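Long-range contact in CsuC (Acinetobacter baumannii, PDB 6FJY), which acts as the periplasmic chaperone of archaic chaperone-usher Csu pili, holding the tip adhesin CsuE in a pre-assembly complex: residues M32-V37 / I91-P96. Sequence-based numbering, arbitrary orientation.
Sequences MVQIRV and IVDELP
Arg36 reaches diagonally across to Asp93 on the neighbouring antiparallel strand, its guanidinium plane turned 48° from the carboxylate. Arg36 NH2 meets Asp93 OD2 near the guanidinium plane in a salt bridge of 3.3 Å, whose hydrogen bond is weak and bent (144°). A water bridges the two as well: it accepts from Arg36 NE at 2.6 Å and donates to Asp93 OD2 and to the Ile91 carbonyl oxygen. The Arg36 chain stands out from the sheet and is bent at chi3 (-67°), with NH2 turned to the carboxylate. Gln34, paired with Asp93, runs alongside it and points the same way. At the end of this face, Leu95 lays CD1 against Met32 CB at 3.9 Å. On the reverse face, which also carries Glu94, Val33 CG1 packs on Val92 CG2 at 3.6 Å, and Ile35 continues this apolar cluster, which Phe3 and Ile5 help cover. Paired backbone bonds at Met32–Leu95, Gln34–Asp93 and Arg36–Ile91 fix the register, within the immunoglobulin-like N-terminal domain of the PapD family. Strands 55-64 and 109-123 flank the pair. The buried Asp93 carboxylate thus meets Arg36 and a water at OD2, with Arg115 a long, weak partner of OD1, which would probably help keep it ionised.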
# COMPACT_ATOMS: atom_id res chain seq x y z
N MET A 32 4.07 15.48 -13.59
CA MET A 32 3.00 16.22 -12.94
C MET A 32 1.92 15.23 -12.53
O MET A 32 1.57 14.32 -13.29
CB MET A 32 2.40 17.29 -13.87
CG MET A 32 1.35 18.20 -13.21
SD MET A 32 2.08 19.50 -12.20
CE MET A 32 3.35 20.03 -13.33
N VAL A 33 1.38 15.43 -11.33
CA VAL A 33 0.39 14.53 -10.75
C VAL A 33 -0.80 15.34 -10.27
O VAL A 33 -0.64 16.30 -9.51
CB VAL A 33 0.99 13.72 -9.59
CG1 VAL A 33 -0.02 12.78 -9.03
CG2 VAL A 33 2.22 12.97 -10.07
N GLN A 34 -1.99 14.91 -10.66
CA GLN A 34 -3.25 15.41 -10.14
C GLN A 34 -3.87 14.32 -9.29
O GLN A 34 -3.77 13.14 -9.62
CB GLN A 34 -4.22 15.79 -11.26
CG GLN A 34 -5.53 16.38 -10.75
CD GLN A 34 -6.64 16.39 -11.80
OE1 GLN A 34 -6.50 15.81 -12.87
NE2 GLN A 34 -7.75 17.04 -11.48
N ILE A 35 -4.46 14.72 -8.16
CA ILE A 35 -5.04 13.81 -7.19
C ILE A 35 -6.48 14.23 -6.93
O ILE A 35 -6.74 15.40 -6.64
CB ILE A 35 -4.24 13.81 -5.87
CG1 ILE A 35 -2.77 13.46 -6.14
CG2 ILE A 35 -4.81 12.80 -4.92
CD1 ILE A 35 -1.87 14.67 -6.32
N ARG A 36 -7.41 13.29 -7.08
CA ARG A 36 -8.81 13.51 -6.73
C ARG A 36 -9.32 12.31 -5.94
O ARG A 36 -8.81 11.20 -6.06
CB ARG A 36 -9.68 13.73 -7.97
CG ARG A 36 -9.46 15.08 -8.65
CD ARG A 36 -10.19 15.14 -9.98
NE ARG A 36 -9.62 14.22 -10.95
CZ ARG A 36 -10.14 13.98 -12.15
NH1 ARG A 36 -11.25 14.60 -12.53
NH2 ARG A 36 -9.55 13.12 -12.98
N VAL A 37 -10.33 12.53 -5.09
CA VAL A 37 -10.93 11.44 -4.33
C VAL A 37 -12.43 11.47 -4.56
O VAL A 37 -13.09 12.49 -4.30
CB VAL A 37 -10.60 11.50 -2.83
CG1 VAL A 37 -11.24 10.32 -2.09
CG2 VAL A 37 -9.10 11.49 -2.63
N ILE A 91 -7.92 8.73 -7.23
CA ILE A 91 -7.56 8.82 -8.65
C ILE A 91 -6.38 9.77 -8.78
O ILE A 91 -6.51 10.98 -8.56
CB ILE A 91 -8.72 9.30 -9.53
CG1 ILE A 91 -9.95 8.40 -9.38
CG2 ILE A 91 -8.27 9.30 -10.98
CD1 ILE A 91 -9.74 7.01 -9.88
N VAL A 92 -5.23 9.23 -9.19
CA VAL A 92 -4.06 10.07 -9.44
C VAL A 92 -3.61 9.89 -10.89
O VAL A 92 -3.42 8.76 -11.37
CB VAL A 92 -2.92 9.82 -8.43
CG1 VAL A 92 -3.32 8.80 -7.36
CG2 VAL A 92 -1.60 9.53 -9.11
N ASP A 93 -3.50 11.01 -11.59
CA ASP A 93 -3.15 11.08 -13.00
C ASP A 93 -1.69 11.52 -13.13
O ASP A 93 -1.32 12.60 -12.67
CB ASP A 93 -4.08 12.06 -13.71
CG ASP A 93 -5.47 11.51 -13.89
OD1 ASP A 93 -5.60 10.47 -14.56
OD2 ASP A 93 -6.44 12.10 -13.35
N GLU A 94 -0.86 10.68 -13.77
CA GLU A 94 0.59 10.87 -13.85
C GLU A 94 0.98 11.24 -15.27
O GLU A 94 0.79 10.45 -16.20
CB GLU A 94 1.32 9.60 -13.40
CG GLU A 94 2.86 9.71 -13.30
CD GLU A 94 3.59 9.18 -14.53
OE1 GLU A 94 2.92 8.77 -15.50
OE2 GLU A 94 4.84 9.17 -14.54
N LEU A 95 1.56 12.43 -15.43
CA LEU A 95 1.93 12.96 -16.74
C LEU A 95 3.43 13.22 -16.80
O LEU A 95 3.90 14.26 -16.31
CB LEU A 95 1.15 14.25 -17.04
CG LEU A 95 0.09 14.79 -16.05
CD1 LEU A 95 -0.30 16.20 -16.42
CD2 LEU A 95 -1.17 13.90 -15.93
N PRO A 96 4.22 12.29 -17.37
CA PRO A 96 5.64 12.51 -17.68
C PRO A 96 5.88 13.78 -18.48
O PRO A 96 6.25 14.81 -17.89
CB PRO A 96 6.01 11.28 -18.50
CG PRO A 96 5.13 10.22 -18.00
CD PRO A 96 3.82 10.89 -17.63
O HOH W 1 -7.18 13.23 -10.76